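Local atomic coordinates of tRNA uridine(34) acetyltransferase (Methanocaldococcus infernus, PDB entry 6IA8), a protein that catalyses formation of 5-carboxymethyluridine at the wobble position 34 of tRNA from acetyl-CoA and S-adenosyl-L-methionine. Residues Gln218-Glu223 and Lys272-Asn277; Lys200-Met205 and Lys245-Lys250; Gly142-Pro145 and Glu150-Asp153. One frame throughout, in Å; residues are numbered along the deposited sequence.

Contact 1 of 3, residues Gln218-Glu223 and Lys272-Asn277; sequences QSIYNE and KEIFTN
I220 holds CG1 between its backbone N and carbonyl carbon (chi1 65°), and E273 sets CG anti to its own N (chi1 -170°), which brings the CD1 methyl of I220 up against the glutamate. The setting is the partial beta/alpha barrel of the radical SAM core: the loop after strand 212-218 meets the last turns of helix 264-276. The extended chain of E273 runs past the isoleucine at an angle, and I220 CD1 touches it from CB out to the carboxylate, lying 3.6 Å from OE1. The other branch, I220 CG2, reaches the next helix residue and sits 4.0 Å from both CG1 and CD1 of I274. No hydrogen bond crosses between the two segments; they meet through these branches, and I220 also packs on M270, one turn earlier. Y221, the N-cap residue of helix 222-227, lays one ring face over I220 CG1, 4.1 Å above the ring plane and over its centre. Its hydroxyl bonds to the carbonyl of M266, tying the loop to the same helix. Further along, T276 OG1 and F275 N reach K272 O from opposite faces of its carbonyl plane. S219, just before I220, forms an ST turn: its OG accepts from Y221 N at 3.1 Å, with an N-H...O angle of 165°.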
loop_
_atom_site.group_PDB
_atom_site.type_symbol
_atom_site.label_atom_id
_atom_site.label_comp_id
_atom_site.label_asym_id
_atom_site.label_seq_id
_atom_site.Cartn_x
_atom_site.Cartn_y
_atom_site.Cartn_z
ATOM N N GLN A 218 9.111 10.372 -4.524
ATOM C CA GLN A 218 10.232 10.341 -5.459
ATOM C C GLN A 218 11.552 10.458 -4.720
ATOM O O GLN A 218 12.351 9.522 -4.782
ATOM C CB GLN A 218 10.109 11.438 -6.502
ATOM C CG GLN A 218 8.722 11.613 -7.109
ATOM C CD GLN A 218 8.058 10.327 -7.523
ATOM O OE1 GLN A 218 8.672 9.263 -7.566
ATOM N NE2 GLN A 218 6.774 10.419 -7.815
ATOM N N SER A 219 11.766 11.568 -3.998
ATOM C CA SER A 219 12.974 11.823 -3.229
ATOM C C SER A 219 12.621 12.576 -1.950
ATOM O O SER A 219 11.644 13.327 -1.892
ATOM C CB SER A 219 13.977 12.643 -4.073
ATOM O OG SER A 219 15.107 13.002 -3.319
ATOM N N ILE A 220 13.460 12.402 -0.931
ATOM C CA ILE A 220 13.340 13.181 0.294
ATOM C C ILE A 220 14.314 14.358 0.350
ATOM O O ILE A 220 14.407 15.030 1.397
ATOM C CB ILE A 220 13.518 12.288 1.534
ATOM C CG1 ILE A 220 14.935 11.719 1.606
ATOM C CG2 ILE A 220 12.478 11.200 1.567
ATOM C CD1 ILE A 220 15.250 11.082 2.991
ATOM N N TYR A 221 15.012 14.662 -0.748
ATOM C CA TYR A 221 15.979 15.756 -0.758
ATOM C C TYR A 221 15.449 16.912 -1.599
ATOM O O TYR A 221 15.219 16.749 -2.801
ATOM C CB TYR A 221 17.331 15.297 -1.299
ATOM C CG TYR A 221 17.945 14.156 -0.525
ATOM C CD1 TYR A 221 18.294 14.314 0.800
ATOM C CD2 TYR A 221 18.169 12.905 -1.130
ATOM C CE1 TYR A 221 18.851 13.253 1.521
ATOM C CE2 TYR A 221 18.727 11.864 -0.431
ATOM C CZ TYR A 221 19.070 12.040 0.888
ATOM O OH TYR A 221 19.635 11.001 1.584
ATOM N N ASN A 222 15.271 18.083 -0.978
ATOM C CA ASN A 222 14.720 19.228 -1.703
ATOM C C ASN A 222 15.599 19.649 -2.873
ATOM O O ASN A 222 15.078 20.154 -3.881
ATOM C CB ASN A 222 14.486 20.398 -0.747
ATOM C CG ASN A 222 13.224 20.207 0.085
ATOM O OD1 ASN A 222 12.323 19.450 -0.277
ATOM N ND2 ASN A 222 13.167 20.871 1.203
ATOM N N GLU A 223 16.919 19.447 -2.770
ATOM C CA GLU A 223 17.795 19.766 -3.893
ATOM C C GLU A 223 17.384 18.986 -5.128
ATOM O O GLU A 223 17.313 19.545 -6.229
ATOM C CB GLU A 223 19.257 19.465 -3.559
ATOM C CG GLU A 223 20.208 19.757 -4.717
ATOM C CD GLU A 223 21.263 18.662 -4.939
ATOM O OE1 GLU A 223 21.924 18.677 -6.000
ATOM O OE2 GLU A 223 21.447 17.783 -4.067
ATOM N N LYS A 272 17.787 4.455 4.327
ATOM C CA LYS A 272 18.026 4.325 5.759
ATOM C C LYS A 272 17.188 5.351 6.519
ATOM O O LYS A 272 16.548 5.039 7.540
ATOM C CB LYS A 272 19.524 4.479 6.064
ATOM C CG LYS A 272 19.875 4.380 7.525
ATOM C CD LYS A 272 21.390 4.336 7.734
ATOM C CE LYS A 272 21.763 4.392 9.219
ATOM N NZ LYS A 272 23.237 4.369 9.425
ATOM N N GLU A 273 17.162 6.584 6.010
ATOM C CA GLU A 273 16.471 7.653 6.704
ATOM C C GLU A 273 14.976 7.400 6.737
ATOM O O GLU A 273 14.338 7.651 7.759
ATOM C CB GLU A 273 16.774 8.999 6.055
ATOM C CG GLU A 273 16.279 10.178 6.853
ATOM C CD GLU A 273 16.755 11.500 6.287
ATOM O OE1 GLU A 273 17.764 11.496 5.539
ATOM O OE2 GLU A 273 16.107 12.522 6.580
ATOM N N ILE A 274 14.401 6.889 5.641
ATOM C CA ILE A 274 12.960 6.669 5.557
ATOM C C ILE A 274 12.493 5.641 6.577
ATOM O O ILE A 274 11.320 5.665 6.999
ATOM C CB ILE A 274 12.600 6.253 4.111
ATOM C CG1 ILE A 274 12.618 7.516 3.213
ATOM C CG2 ILE A 274 11.285 5.561 4.058
ATOM C CD1 ILE A 274 12.561 7.229 1.729
ATOM N N PHE A 275 13.378 4.725 6.982
ATOM C CA PHE A 275 12.996 3.670 7.923
ATOM C C PHE A 275 13.468 3.906 9.356
ATOM O O PHE A 275 13.174 3.068 10.240
ATOM C CB PHE A 275 13.528 2.319 7.434
ATOM C CG PHE A 275 13.023 1.937 6.062
ATOM C CD1 PHE A 275 11.686 2.102 5.743
ATOM C CD2 PHE A 275 13.892 1.460 5.095
ATOM C CE1 PHE A 275 11.223 1.795 4.460
ATOM C CE2 PHE A 275 13.432 1.117 3.849
ATOM C CZ PHE A 275 12.107 1.296 3.534
ATOM N N THR A 276 14.210 5.003 9.611
ATOM C CA THR A 276 14.777 5.262 10.934
ATOM C C THR A 276 14.607 6.713 11.387
ATOM O O THR A 276 15.108 7.084 12.456
ATOM C CB THR A 276 16.278 4.896 11.021
ATOM O OG1 THR A 276 17.057 5.691 10.102
ATOM C CG2 THR A 276 16.522 3.427 10.736
ATOM N N ASN A 277 13.913 7.540 10.614
ATOM C CA ASN A 277 13.574 8.912 10.982
ATOM C C ASN A 277 12.062 8.995 11.124
ATOM O O ASN A 277 11.337 8.633 10.179
ATOM C CB ASN A 277 14.071 9.861 9.904
ATOM C CG ASN A 277 13.735 11.303 10.180
ATOM O OD1 ASN A 277 12.762 11.620 10.869
ATOM N ND2 ASN A 277 14.535 12.203 9.599
#

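Contact 2 of 3, residues Lys200-Met205 and Lys245-Lys250; sequences KEINQM and KDSGLK
Helix 199-208 lies against the turn that follows helix 234-245, with the CA atoms of I202 and S247 8.0 Å apart; that turn, type I from K245 to G248, closes with G248 N bonded to K245 O at 3.0 Å. One methyl does the touching on the helix side. I202 CG2 stands anti to its backbone N, and from there it meets both S247 and L249. It lies 3.8 Å from S247 OG and 4.0 Å from L249 CD1, so the single branch bridges two residues that flank the glycine. The side chains of I202 and L249 lie alongside each other, running in opposing senses, CG2 of one against CD1 of the other. I202 also packs on L243 and L244 of helix 234-245, and L249 on L244. The hydroxyl of S247 has a polar partner besides: with OG beside the backbone N (chi1 -57°), it bonds to the carbonyl of L243, in the last turn of helix 234-245. All three touching residues are buried, and no hydrogen bond crosses between the segments. The far side of the turn faces the acetyltransferase domain, where D246 forms a salt bridge with R426, K245 one with E406, and G248 O accepts from T493 OG1. G248, with positive phi (83°), is the C-prime residue of a Schellman motif, L249 N returning to L244 O, which ends the helix and sends the chain into strand 250-255, the alpha-to-beta link of the partial beta/alpha barrel of the radical SAM core.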
loop_
_atom_site.group_PDB
_atom_site.type_symbol
_atom_site.label_atom_id
_atom_site.label_comp_id
_atom_site.label_asym_id
_atom_site.label_seq_id
_atom_site.Cartn_x
_atom_site.Cartn_y
_atom_site.Cartn_z
ATOM N N LYS A 200 -8.624 18.721 4.128
ATOM C CA LYS A 200 -9.844 18.710 3.328
ATOM C C LYS A 200 -9.848 17.540 2.363
ATOM O O LYS A 200 -10.852 16.825 2.239
ATOM C CB LYS A 200 -9.977 20.027 2.567
ATOM C CG LYS A 200 -11.128 20.063 1.582
ATOM N N GLU A 201 -8.717 17.309 1.686
ATOM C CA GLU A 201 -8.629 16.201 0.739
ATOM C C GLU A 201 -8.658 14.855 1.463
ATOM O O GLU A 201 -9.199 13.871 0.939
ATOM C CB GLU A 201 -7.365 16.348 -0.114
ATOM C CG GLU A 201 -7.558 17.296 -1.295
ATOM C CD GLU A 201 -6.331 18.131 -1.606
ATOM O OE1 GLU A 201 -6.270 18.703 -2.716
ATOM O OE2 GLU A 201 -5.432 18.228 -0.744
ATOM N N ILE A 202 -8.053 14.767 2.649
ATOM C CA ILE A 202 -8.131 13.510 3.389
ATOM C C ILE A 202 -9.573 13.228 3.801
ATOM O O ILE A 202 -10.047 12.092 3.716
ATOM C CB ILE A 202 -7.190 13.529 4.604
ATOM C CG1 ILE A 202 -5.732 13.586 4.130
ATOM C CG2 ILE A 202 -7.434 12.315 5.457
ATOM C CD1 ILE A 202 -4.731 13.810 5.208
ATOM N N ASN A 203 -10.302 14.250 4.247
ATOM C CA ASN A 203 -11.729 14.070 4.518
ATOM C C ASN A 203 -12.449 13.486 3.301
ATOM O O ASN A 203 -13.271 12.568 3.424
ATOM C CB ASN A 203 -12.376 15.403 4.918
ATOM C CG ASN A 203 -11.926 15.890 6.276
ATOM O OD1 ASN A 203 -11.506 15.105 7.125
ATOM N ND2 ASN A 203 -12.025 17.186 6.497
ATOM N N GLN A 204 -12.158 14.022 2.109
ATOM C CA GLN A 204 -12.806 13.534 0.890
ATOM C C GLN A 204 -12.396 12.090 0.603
ATOM O O GLN A 204 -13.233 11.245 0.260
ATOM C CB GLN A 204 -12.460 14.470 -0.273
ATOM C CG GLN A 204 -12.749 13.935 -1.652
ATOM C CD GLN A 204 -14.230 13.747 -1.945
ATOM O OE1 GLN A 204 -15.104 14.150 -1.180
ATOM N NE2 GLN A 204 -14.509 13.115 -3.063
ATOM N N MET A 205 -11.117 11.767 0.782
ATOM C CA MET A 205 -10.689 10.400 0.521
ATOM C C MET A 205 -11.357 9.425 1.468
ATOM O O MET A 205 -11.758 8.340 1.051
ATOM C CB MET A 205 -9.170 10.293 0.595
ATOM C CG MET A 205 -8.496 10.954 -0.619
ATOM S SD MET A 205 -6.714 10.830 -0.684
ATOM C CE MET A 205 -6.309 11.537 0.840
ATOM N N LYS A 245 -1.459 9.237 8.768
ATOM C CA LYS A 245 -1.330 8.308 9.883
ATOM C C LYS A 245 -2.324 8.642 10.986
ATOM O O LYS A 245 -2.954 7.745 11.553
ATOM C CB LYS A 245 0.088 8.357 10.432
ATOM C CG LYS A 245 1.188 7.661 9.594
ATOM C CD LYS A 245 0.911 6.163 9.415
ATOM C CE LYS A 245 2.150 5.478 8.835
ATOM N NZ LYS A 245 3.191 5.364 9.889
ATOM N N ASP A 246 -2.484 9.931 11.305
ATOM C CA ASP A 246 -3.390 10.344 12.369
ATOM C C ASP A 246 -4.839 10.301 11.938
ATOM O O ASP A 246 -5.702 10.589 12.758
ATOM C CB ASP A 246 -3.013 11.749 12.875
ATOM C CG ASP A 246 -1.775 11.713 13.771
ATOM O OD1 ASP A 246 -1.494 10.619 14.362
ATOM O OD2 ASP A 246 -1.112 12.760 13.898
ATOM N N SER A 247 -5.127 9.968 10.682
ATOM C CA SER A 247 -6.473 9.660 10.227
ATOM C C SER A 247 -6.668 8.163 10.004
ATOM O O SER A 247 -7.694 7.753 9.459
ATOM C CB SER A 247 -6.751 10.445 8.947
ATOM O OG SER A 247 -6.567 11.849 9.167
ATOM N N GLY A 248 -5.708 7.338 10.410
ATOM C CA GLY A 248 -5.862 5.895 10.338
ATOM C C GLY A 248 -5.559 5.272 8.992
ATOM O O GLY A 248 -5.841 4.086 8.791
ATOM N N LEU A 249 -5.007 6.022 8.056
ATOM C CA LEU A 249 -4.830 5.490 6.716
ATOM C C LEU A 249 -3.470 4.804 6.589
ATOM O O LEU A 249 -2.523 5.108 7.321
ATOM C CB LEU A 249 -4.962 6.599 5.661
ATOM C CG LEU A 249 -6.389 7.097 5.510
ATOM C CD1 LEU A 249 -6.436 8.482 4.813
ATOM C CD2 LEU A 249 -7.243 6.123 4.675
ATOM N N LYS A 250 -3.382 3.882 5.626
ATOM C CA LYS A 250 -2.103 3.316 5.226
ATOM C C LYS A 250 -1.380 4.266 4.293
ATOM O O LYS A 250 -1.993 4.900 3.417
ATOM C CB LYS A 250 -2.307 1.974 4.530
ATOM C CG LYS A 250 -2.933 0.913 5.537
ATOM C CD LYS A 250 -3.474 -0.342 4.807
ATOM C CE LYS A 250 -4.954 -0.180 4.475
ATOM N NZ LYS A 250 -5.794 0.298 5.609
#

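Contact 3 of 3, residues Gly142-Pro145 and Glu150-Asp153; sequences GTFP and EYQD
The F144 ring has Q152 CG over one face, a CH-pi contact 4.1 Å from the ring centroid and 17° off its normal, while Y151 CE2 lies at its edge, near the ring plane. This is a beta-to-alpha connection of the partial radical SAM barrel, where the short 3-10 turn after strand 134-140 folds back on the first turn of helix 149-164. F144 CG stands anti to the backbone N (chi1 -172°), which carries the ring across to the helix, and its far end, CZ, comes within 3.6 Å of Q152 CB. The ring and the amide plane are inclined at 60° and do not stack; CG and CB of the glutamine stem meet the ring. The same ring packs on I190 of strand 184-192 and L208 of helix 199-208, placing it in the layer between sheet and helices. Y151 turns its polar end elsewhere, its OH accepting from S70 N, and R147 makes a cation-pi contact with its ring. The extended chain of Q152 carries its amide toward the carbonyls of F144 and P145, with NE2 donating to R147 O. With an alanine in its place, R147 O would probably lose this donor, and the CG contact over F144 and a water link to P145 O would go too. That water donates to P145 O at 2.8 Å and accepts from Q152 NE2 at 3.0 Å.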
loop_
_atom_site.group_PDB
_atom_site.type_symbol
_atom_site.label_atom_id
_atom_site.label_comp_id
_atom_site.label_asym_id
_atom_site.label_seq_id
_atom_site.Cartn_x
_atom_site.Cartn_y
_atom_site.Cartn_z
ATOM N N GLY A 142 -2.442 10.253 -9.949
ATOM C CA GLY A 142 -1.785 11.181 -9.055
ATOM C C GLY A 142 -2.475 12.512 -8.881
ATOM O O GLY A 142 -2.139 13.249 -7.946
ATOM N N THR A 143 -3.425 12.853 -9.739
ATOM C CA THR A 143 -4.120 14.124 -9.646
ATOM C C THR A 143 -5.546 13.980 -9.147
ATOM O O THR A 143 -6.270 14.984 -9.085
ATOM C CB THR A 143 -4.123 14.815 -11.014
ATOM O OG1 THR A 143 -4.825 14.002 -11.964
ATOM C CG2 THR A 143 -2.698 15.040 -11.500
ATOM N N PHE A 144 -5.970 12.766 -8.785
ATOM C CA PHE A 144 -7.375 12.537 -8.448
ATOM C C PHE A 144 -7.860 13.423 -7.312
ATOM O O PHE A 144 -8.961 13.998 -7.430
ATOM C CB PHE A 144 -7.569 11.054 -8.123
ATOM C CG PHE A 144 -9.016 10.638 -7.945
ATOM C CD1 PHE A 144 -9.885 10.647 -9.008
ATOM C CD2 PHE A 144 -9.484 10.207 -6.710
ATOM C CE1 PHE A 144 -11.182 10.252 -8.839
ATOM C CE2 PHE A 144 -10.766 9.802 -6.533
ATOM C CZ PHE A 144 -11.625 9.815 -7.593
ATOM N N PRO A 145 -7.099 13.628 -6.229
ATOM C CA PRO A 145 -7.600 14.467 -5.130
ATOM C C PRO A 145 -7.703 15.929 -5.488
ATOM O O PRO A 145 -8.350 16.683 -4.753
ATOM C CB PRO A 145 -6.571 14.242 -4.008
ATOM C CG PRO A 145 -5.880 12.942 -4.355
ATOM C CD PRO A 145 -5.848 12.922 -5.857
ATOM N N GLU A 150 -17.286 16.538 -7.389
ATOM C CA GLU A 150 -18.323 15.934 -8.215
ATOM C C GLU A 150 -17.759 14.796 -9.042
ATOM O O GLU A 150 -18.358 13.719 -9.115
ATOM C CB GLU A 150 -18.953 16.981 -9.134
ATOM C CG GLU A 150 -19.898 16.419 -10.183
ATOM C CD GLU A 150 -20.445 17.494 -11.110
ATOM O OE1 GLU A 150 -19.846 18.587 -11.173
ATOM O OE2 GLU A 150 -21.476 17.248 -11.771
ATOM N N TYR A 151 -16.592 15.018 -9.664
ATOM C CA TYR A 151 -15.968 13.982 -10.481
ATOM C C TYR A 151 -15.470 12.821 -9.633
ATOM O O TYR A 151 -15.642 11.659 -10.017
ATOM C CB TYR A 151 -14.823 14.571 -11.301
ATOM C CG TYR A 151 -14.081 13.539 -12.117
ATOM C CD1 TYR A 151 -14.513 13.184 -13.385
ATOM C CD2 TYR A 151 -12.939 12.918 -11.619
ATOM C CE1 TYR A 151 -13.831 12.242 -14.127
ATOM C CE2 TYR A 151 -12.250 11.975 -12.367
ATOM C CZ TYR A 151 -12.698 11.640 -13.612
ATOM O OH TYR A 151 -12.030 10.692 -14.363
ATOM N N GLN A 152 -14.838 13.107 -8.492
ATOM C CA GLN A 152 -14.336 12.033 -7.640
ATOM C C GLN A 152 -15.464 11.123 -7.170
ATOM O O GLN A 152 -15.339 9.889 -7.194
ATOM C CB GLN A 152 -13.617 12.604 -6.416
ATOM C CG GLN A 152 -12.470 13.563 -6.686
ATOM C CD GLN A 152 -11.776 13.976 -5.403
ATOM O OE1 GLN A 152 -11.544 13.151 -4.530
ATOM N NE2 GLN A 152 -11.462 15.259 -5.273
ATOM N N ASP A 153 -16.541 11.718 -6.652
ATOM C CA ASP A 153 -17.656 10.926 -6.145
ATOM C C ASP A 153 -18.231 10.061 -7.254
ATOM O O ASP A 153 -18.472 8.864 -7.067
ATOM C CB ASP A 153 -18.735 11.836 -5.555
ATOM C CG ASP A 153 -18.299 12.506 -4.278
ATOM O OD1 ASP A 153 -17.184 12.199 -3.785
ATOM O OD2 ASP A 153 -19.078 13.327 -3.765
HETATM O O HOH W 1 -10.142 16.070 -2.664
#

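In the fold
All three contacts lie in the radical SAM core, at different places around its parallel sheet. Contacts 2 and 3 are neighbours, with centres about 14 Å apart: Q204 NE2, on the helix of contact 2, is 2.9 Å from D153 OD1 of contact 3, probably a hydrogen bond. Contact 1 stands apart, its centre about 22 Å from that of contact 2 and about 28 Å from that of contact 3, though along the chain its segments alternate with those of contact 2. Contact 2 comes near the acetyl-CoA site: the L249 side chain is about 9 Å from that of Q445, a binding residue inferred by similarity. Contacts 1 and 3 lie away from the annotated sites.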